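Local coordinates for protein rhamnosidase B (Bacillus sp., PDB 2OKX) that hydrolyses terminal, non-reducing alpha-L-rhamnose units of alpha-L-rhamnosides, as a glycoside hydrolase of family 78, at residues N101-R106 with Y571-W576; N235-V240 with P619-S624. All coordinates share one frame; numbering follows the deposited sequence.

Contact 1 of 2, residues N101-R106 with Y571-W576; sequences NFYYLR and YEQVFW
Tyr103 and Val574 mark the nearest approach of the two backbones, their CA atoms 6.3 Å apart, where two irregular loops meet without a direct hydrogen bond. A water bridges the main chains instead, donating to Phe102 O at 3.0 Å and accepting from Phe575 N at 3.1 Å. The 101-106 segment is folded from within by an Asx turn, in which the short amide of Asn101 reaches forward along the chain so that its OD1 accepts from Tyr103 N at 2.8 Å. At Gln573 the backbone adopts a left-handed conformation.

Phe102 packs chiefly through its CB, 3.4 Å from Val574 CG2, and the two side chains cross obliquely. The branched valine suits the spot because its CG1 methyl also lies near the same CB. In Tyr103, CG sits between the backbone N and the carbonyl carbon (chi1 49°), which carries the ring over toward the 571-576 backbone. There CE2 lies 3.5 Å from Glu572 O, which is at the ring edge, and CD2 lies 3.4 Å from Gln573 O, which also accepts from Arg65 NH1. Tyrosine suits the place because its OH bonds Gln148 NE2. An alanine here would probably open a gap beside the two carbonyls and leave Gln148 NE2 without its hydroxyl partner. Trp576 NE1 donates at 2.9 Å to Glu572 OE2, meeting it from above the carboxylate plane, while OE1 forms a salt bridge with Arg858 and binds a glycerol, probably from the crystallisation liquor.

The 101-106 loop links strands 87-96 and 110-117 of the N-terminal domain. The 571-576 loop joins helices 544-559 and 577-590 of the six-hairpin glycosidase domain, so a beta domain here meets the helical barrel.

Contact 2 of 2, residues N235-V240 with P619-S624; sequences NHANPV and PSAWSS
Ala237 and Ala621 form the apolar centre, their CB methyls 3.6 Å apart, where a loop of domain D2 meets a loop of the helical glycosidase domain that is shaped by an ST turn at Ser620. Alanine suits position 237 because its small side chain lets the main chain come close to Trp622, the CA atoms of Ala237 and Trp622 being 4.4 Å apart, while Ala621 meets the Ala237 methyl. Trp622 flanks the alanines: its CG is anti to the backbone N (chi1 177°), and the indole runs on beside the D2 loop. Pro239 crosses it at about a right angle, with CD 3.4 Å from Trp622 NE1, so the aliphatic ring packs at the indole nitrogen. The CB of Ser624 lies over one face of the indole, toward its rim, and the ring of His310 meets the Trp622 indole edge-to-face.

Outward from these apolar contacts, two hydrogen bonds tie the loops together. Ala237 N donates to Ala621 O at 3.0 Å, but from well above the carbonyl plane, 70° out of it. Asn238 does with its side chain what a backbone carbonyl might do: its OD1 accepts from Ser623 N at 2.7 Å, with the donor in the plane of the amide carbonyl. The same oxygen lies at the indole edge, 3.2 Å from Trp622 CD1. Glu347 binds the other end of the amide, at ND2, so asparagine's paired acceptor and donor are both used and the group is likely to be held against rotation. Ser623 OG turns to Glu610 and His351.

Within the 619-624 loop the ST turn is closed by Trp622 N, whose N-H points almost straight at Ser620 OG, 2.9 Å from the nitrogen, with an angle of 169° at the hydrogen.

In the fold
Along the chain the segments alternate, 101-106, 235-240, 571-576 and 619-624, so the two contacts cross along the chain, their centres about 9 Å apart. The N-terminal domain and domain D2 each send a loop to the same helical glycosidase domain, onto loops preceding helices 577-590 and 627-644. The contacts also touch directly: Asn101 O lies 3.2 Å from Ala621 N and Arg106 NH1 2.8 Å from Asn235 OD1, both probable hydrogen bonds, while Phe102 CE2 packs 3.2 Å from Trp622 CE3. Three domains thus converge on one junction. Glycerol, probably from the crystallisation liquor, lies at Glu572 and also near Trp622; such molecules often mark pockets, but a link to substrate is not established.

Contact 1 of 2, residues N101-R106 with Y571-W576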
loop_
_atom_site.group_PDB
_atom_site.type_symbol
_atom_site.label_atom_id
_atom_site.label_comp_id
_atom_site.label_asym_id
_atom_site.label_seq_id
_atom_site.Cartn_x
_atom_site.Cartn_y
_atom_site.Cartn_z
ATOM N N ASN A 101 -4.752 -5.327 10.432
ATOM C CA ASN A 101 -3.717 -4.708 9.603
ATOM C C ASN A 101 -4.096 -3.252 9.302
ATOM O O ASN A 101 -4.984 -2.701 9.955
ATOM C CB ASN A 101 -3.457 -5.504 8.307
ATOM C CG ASN A 101 -4.703 -5.695 7.449
ATOM O OD1 ASN A 101 -5.480 -4.765 7.232
ATOM N ND2 ASN A 101 -4.879 -6.909 6.935
ATOM N N PHE A 102 -3.427 -2.632 8.334
ATOM C CA PHE A 102 -3.682 -1.229 7.994
ATOM C C PHE A 102 -4.935 -0.966 7.156
ATOM O O PHE A 102 -5.223 0.186 6.827
ATOM C CB PHE A 102 -2.474 -0.625 7.265
ATOM C CG PHE A 102 -1.237 -0.471 8.117
ATOM C CD1 PHE A 102 -0.987 -1.320 9.193
ATOM C CD2 PHE A 102 -0.260 0.459 7.764
ATOM C CE1 PHE A 102 0.223 -1.253 9.899
ATOM C CE2 PHE A 102 0.951 0.535 8.457
ATOM C CZ PHE A 102 1.194 -0.328 9.528
ATOM N N TYR A 103 -5.660 -2.015 6.775
ATOM C CA TYR A 103 -6.892 -1.833 6.006
ATOM C C TYR A 103 -7.974 -2.835 6.399
ATOM O O TYR A 103 -8.911 -3.100 5.641
ATOM C CB TYR A 103 -6.631 -1.877 4.483
ATOM C CG TYR A 103 -5.796 -3.029 3.938
ATOM C CD1 TYR A 103 -6.228 -4.355 4.038
ATOM C CD2 TYR A 103 -4.606 -2.777 3.245
ATOM C CE1 TYR A 103 -5.500 -5.399 3.457
ATOM C CE2 TYR A 103 -3.874 -3.810 2.660
ATOM C CZ TYR A 103 -4.328 -5.119 2.767
ATOM O OH TYR A 103 -3.614 -6.138 2.172
ATOM N N TYR A 104 -7.843 -3.364 7.611
ATOM C CA TYR A 104 -8.787 -4.333 8.144
ATOM C C TYR A 104 -8.653 -4.434 9.659
ATOM O O TYR A 104 -7.548 -4.552 10.183
ATOM C CB TYR A 104 -8.542 -5.713 7.517
ATOM C CG TYR A 104 -9.264 -6.838 8.232
ATOM C CD1 TYR A 104 -8.599 -7.642 9.159
ATOM C CD2 TYR A 104 -10.623 -7.065 8.018
ATOM C CE1 TYR A 104 -9.274 -8.647 9.866
ATOM C CE2 TYR A 104 -11.309 -8.064 8.715
ATOM C CZ TYR A 104 -10.628 -8.849 9.638
ATOM O OH TYR A 104 -11.309 -9.823 10.330
ATOM N N LEU A 105 -9.782 -4.367 10.359
ATOM C CA LEU A 105 -9.779 -4.489 11.815
ATOM C C LEU A 105 -10.370 -5.854 12.145
ATOM O O LEU A 105 -11.485 -6.174 11.728
ATOM C CB LEU A 105 -10.605 -3.372 12.464
ATOM C CG LEU A 105 -9.962 -1.977 12.468
ATOM C CD1 LEU A 105 -10.021 -1.360 11.070
ATOM C CD2 LEU A 105 -10.696 -1.088 13.458
ATOM N N ARG A 106 -9.613 -6.660 12.880
ATOM C CA ARG A 106 -10.053 -8.004 13.234
ATOM C C ARG A 106 -11.480 -8.073 13.767
ATOM O O ARG A 106 -11.853 -7.348 14.693
ATOM C CB ARG A 106 -9.111 -8.629 14.265
ATOM C CG ARG A 106 -9.317 -10.131 14.414
ATOM C CD ARG A 106 -8.596 -10.719 15.612
ATOM N NE ARG A 106 -8.715 -12.176 15.618
ATOM C CZ ARG A 106 -8.230 -12.968 16.568
ATOM N NH1 ARG A 106 -7.588 -12.449 17.607
ATOM N NH2 ARG A 106 -8.375 -14.283 16.469
ATOM N N TYR A 571 4.323 -2.491 -1.481
ATOM C CA TYR A 571 4.501 -2.633 -0.040
ATOM C C TYR A 571 3.280 -2.516 0.865
ATOM O O TYR A 571 3.116 -3.333 1.775
ATOM C CB TYR A 571 5.565 -1.651 0.477
ATOM C CG TYR A 571 6.945 -1.875 -0.101
ATOM C CD1 TYR A 571 7.317 -1.297 -1.313
ATOM C CD2 TYR A 571 7.857 -2.718 0.536
ATOM C CE1 TYR A 571 8.562 -1.554 -1.882
ATOM C CE2 TYR A 571 9.104 -2.986 -0.024
ATOM C CZ TYR A 571 9.449 -2.405 -1.233
ATOM O OH TYR A 571 10.658 -2.706 -1.816
ATOM N N GLU A 572 2.410 -1.537 0.621
ATOM C CA GLU A 572 1.285 -1.339 1.530
ATOM C C GLU A 572 -0.162 -1.446 1.038
ATOM O O GLU A 572 -0.974 -2.117 1.683
ATOM C CB GLU A 572 1.481 0.003 2.249
ATOM C CG GLU A 572 2.949 0.282 2.593
ATOM C CD GLU A 572 3.132 1.381 3.627
ATOM O OE1 GLU A 572 4.267 1.890 3.757
ATOM O OE2 GLU A 572 2.154 1.726 4.318
ATOM N N GLN A 573 -0.492 -0.792 -0.077
ATOM C CA GLN A 573 -1.865 -0.819 -0.592
ATOM C C GLN A 573 -2.782 -0.218 0.481
ATOM O O GLN A 573 -3.937 -0.627 0.641
ATOM C CB GLN A 573 -2.294 -2.259 -0.908
ATOM C CG GLN A 573 -1.568 -2.885 -2.102
ATOM C CD GLN A 573 -1.751 -4.396 -2.190
ATOM O OE1 GLN A 573 -2.814 -4.928 -1.870
ATOM N NE2 GLN A 573 -0.712 -5.091 -2.645
ATOM N N VAL A 574 -2.245 0.764 1.200
ATOM C CA VAL A 574 -2.959 1.439 2.284
ATOM C C VAL A 574 -3.453 2.838 1.927
ATOM O O VAL A 574 -2.755 3.602 1.259
ATOM C CB VAL A 574 -2.046 1.561 3.535
ATOM C CG1 VAL A 574 -2.715 2.423 4.605
ATOM C CG2 VAL A 574 -1.745 0.176 4.093
ATOM N N PHE A 575 -4.659 3.172 2.379
ATOM C CA PHE A 575 -5.189 4.499 2.133
ATOM C C PHE A 575 -4.577 5.461 3.147
ATOM O O PHE A 575 -5.066 5.593 4.275
ATOM C CB PHE A 575 -6.721 4.515 2.244
ATOM C CG PHE A 575 -7.316 5.900 2.364
ATOM C CD1 PHE A 575 -6.708 7.000 1.759
ATOM C CD2 PHE A 575 -8.486 6.103 3.091
ATOM C CE1 PHE A 575 -7.258 8.281 1.880
ATOM C CE2 PHE A 575 -9.046 7.375 3.218
ATOM C CZ PHE A 575 -8.428 8.467 2.613
ATOM N N TRP A 576 -3.488 6.108 2.748
ATOM C CA TRP A 576 -2.834 7.086 3.598
ATOM C C TRP A 576 -3.462 8.428 3.250
ATOM O O TRP A 576 -3.506 8.826 2.086
ATOM C CB TRP A 576 -1.330 7.114 3.340
ATOM C CG TRP A 576 -0.569 6.038 4.065
ATOM C CD1 TRP A 576 -0.286 4.776 3.617
ATOM C CD2 TRP A 576 0.063 6.161 5.343
ATOM N NE1 TRP A 576 0.499 4.112 4.537
ATOM C CE2 TRP A 576 0.728 4.942 5.603
ATOM C CE3 TRP A 576 0.140 7.190 6.294
ATOM C CZ2 TRP A 576 1.464 4.724 6.773
ATOM C CZ3 TRP A 576 0.873 6.972 7.460
ATOM C CH2 TRP A 576 1.526 5.749 7.686
HETATM O O HOH W 1 -6.284 1.473 4.382
#

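Contact 2 of 2, residues N235-V240 with P619-S624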
loop_
_atom_site.group_PDB
_atom_site.type_symbol
_atom_site.label_atom_id
_atom_site.label_comp_id
_atom_site.label_asym_id
_atom_site.label_seq_id
_atom_site.Cartn_x
_atom_site.Cartn_y
_atom_site.Cartn_z
ATOM N N ASN A 235 -4.567 -8.547 17.685
ATOM C CA ASN A 235 -5.767 -7.723 17.738
ATOM C C ASN A 235 -5.612 -6.261 17.330
ATOM O O ASN A 235 -6.589 -5.513 17.327
ATOM C CB ASN A 235 -6.380 -7.814 19.137
ATOM C CG ASN A 235 -6.773 -9.231 19.497
ATOM O OD1 ASN A 235 -7.556 -9.867 18.790
ATOM N ND2 ASN A 235 -6.226 -9.738 20.594
ATOM N N HIS A 236 -4.398 -5.845 16.987
ATOM C CA HIS A 236 -4.182 -4.465 16.563
ATOM C C HIS A 236 -3.010 -4.401 15.596
ATOM O O HIS A 236 -2.317 -5.393 15.391
ATOM C CB HIS A 236 -3.901 -3.558 17.766
ATOM C CG HIS A 236 -2.597 -3.843 18.440
ATOM N ND1 HIS A 236 -2.496 -4.630 19.567
ATOM C CD2 HIS A 236 -1.334 -3.474 18.122
ATOM C CE1 HIS A 236 -1.225 -4.734 19.914
ATOM N NE2 HIS A 236 -0.499 -4.042 19.054
ATOM N N ALA A 237 -2.786 -3.228 15.009
ATOM C CA ALA A 237 -1.695 -3.058 14.060
ATOM C C ALA A 237 -0.725 -1.977 14.508
ATOM O O ALA A 237 -0.104 -1.310 13.680
ATOM C CB ALA A 237 -2.249 -2.729 12.676
ATOM N N ASN A 238 -0.612 -1.788 15.819
ATOM C CA ASN A 238 0.317 -0.807 16.358
ATOM C C ASN A 238 1.656 -1.503 16.518
ATOM O O ASN A 238 1.716 -2.722 16.665
ATOM C CB ASN A 238 -0.131 -0.308 17.734
ATOM C CG ASN A 238 -1.448 0.426 17.691
ATOM O OD1 ASN A 238 -1.640 1.335 16.880
ATOM N ND2 ASN A 238 -2.363 0.049 18.578
ATOM N N PRO A 239 2.750 -0.741 16.465
ATOM C CA PRO A 239 4.063 -1.359 16.626
ATOM C C PRO A 239 4.200 -1.891 18.051
ATOM O O PRO A 239 3.678 -1.293 18.990
ATOM C CB PRO A 239 5.026 -0.198 16.387
ATOM C CG PRO A 239 4.266 0.706 15.475
ATOM C CD PRO A 239 2.872 0.665 16.044
ATOM N N VAL A 240 4.874 -3.022 18.209
ATOM C CA VAL A 240 5.117 -3.562 19.542
ATOM C C VAL A 240 6.605 -3.844 19.598
ATOM O O VAL A 240 7.257 -3.976 18.562
ATOM C CB VAL A 240 4.358 -4.892 19.820
ATOM C CG1 VAL A 240 2.868 -4.691 19.653
ATOM C CG2 VAL A 240 4.868 -5.996 18.907
ATOM N N PRO A 619 -9.315 2.617 6.756
ATOM C CA PRO A 619 -9.730 2.293 8.129
ATOM C C PRO A 619 -8.636 1.345 8.603
ATOM O O PRO A 619 -8.387 0.319 7.966
ATOM C CB PRO A 619 -11.077 1.605 7.930
ATOM C CG PRO A 619 -10.887 0.891 6.624
ATOM C CD PRO A 619 -10.164 1.917 5.774
ATOM N N SER A 620 -7.974 1.688 9.706
ATOM C CA SER A 620 -6.849 0.883 10.169
ATOM C C SER A 620 -6.778 0.563 11.655
ATOM O O SER A 620 -7.355 1.262 12.491
ATOM C CB SER A 620 -5.549 1.579 9.754
ATOM O OG SER A 620 -4.413 0.946 10.310
ATOM N N ALA A 621 -6.039 -0.500 11.965
ATOM C CA ALA A 621 -5.845 -0.935 13.342
ATOM C C ALA A 621 -4.584 -0.295 13.915
ATOM O O ALA A 621 -4.223 -0.547 15.062
ATOM C CB ALA A 621 -5.746 -2.458 13.406
ATOM N N TRP A 622 -3.897 0.514 13.111
ATOM C CA TRP A 622 -2.705 1.203 13.601
ATOM C C TRP A 622 -3.151 2.597 14.018
ATOM O O TRP A 622 -3.405 3.453 13.171
ATOM C CB TRP A 622 -1.612 1.317 12.525
ATOM C CG TRP A 622 -0.392 2.107 12.990
ATOM C CD1 TRP A 622 -0.025 2.364 14.289
ATOM C CD2 TRP A 622 0.632 2.697 12.168
ATOM N NE1 TRP A 622 1.154 3.069 14.323
ATOM C CE2 TRP A 622 1.581 3.288 13.038
ATOM C CE3 TRP A 622 0.840 2.782 10.784
ATOM C CZ2 TRP A 622 2.722 3.955 12.567
ATOM C CZ3 TRP A 622 1.977 3.444 10.313
ATOM C CH2 TRP A 622 2.902 4.022 11.204
ATOM N N SER A 623 -3.268 2.807 15.324
ATOM C CA SER A 623 -3.683 4.098 15.853
ATOM C C SER A 623 -2.477 5.016 15.765
ATOM O O SER A 623 -1.645 5.063 16.674
ATOM C CB SER A 623 -4.144 3.951 17.307
ATOM O OG SER A 623 -4.682 5.166 17.798
ATOM N N SER A 624 -2.388 5.735 14.652
ATOM C CA SER A 624 -1.277 6.638 14.397
ATOM C C SER A 624 -1.797 7.971 13.883
ATOM O O SER A 624 -2.764 8.020 13.121
ATOM C CB SER A 624 -0.337 6.017 13.362
ATOM O OG SER A 624 0.695 6.913 12.999
#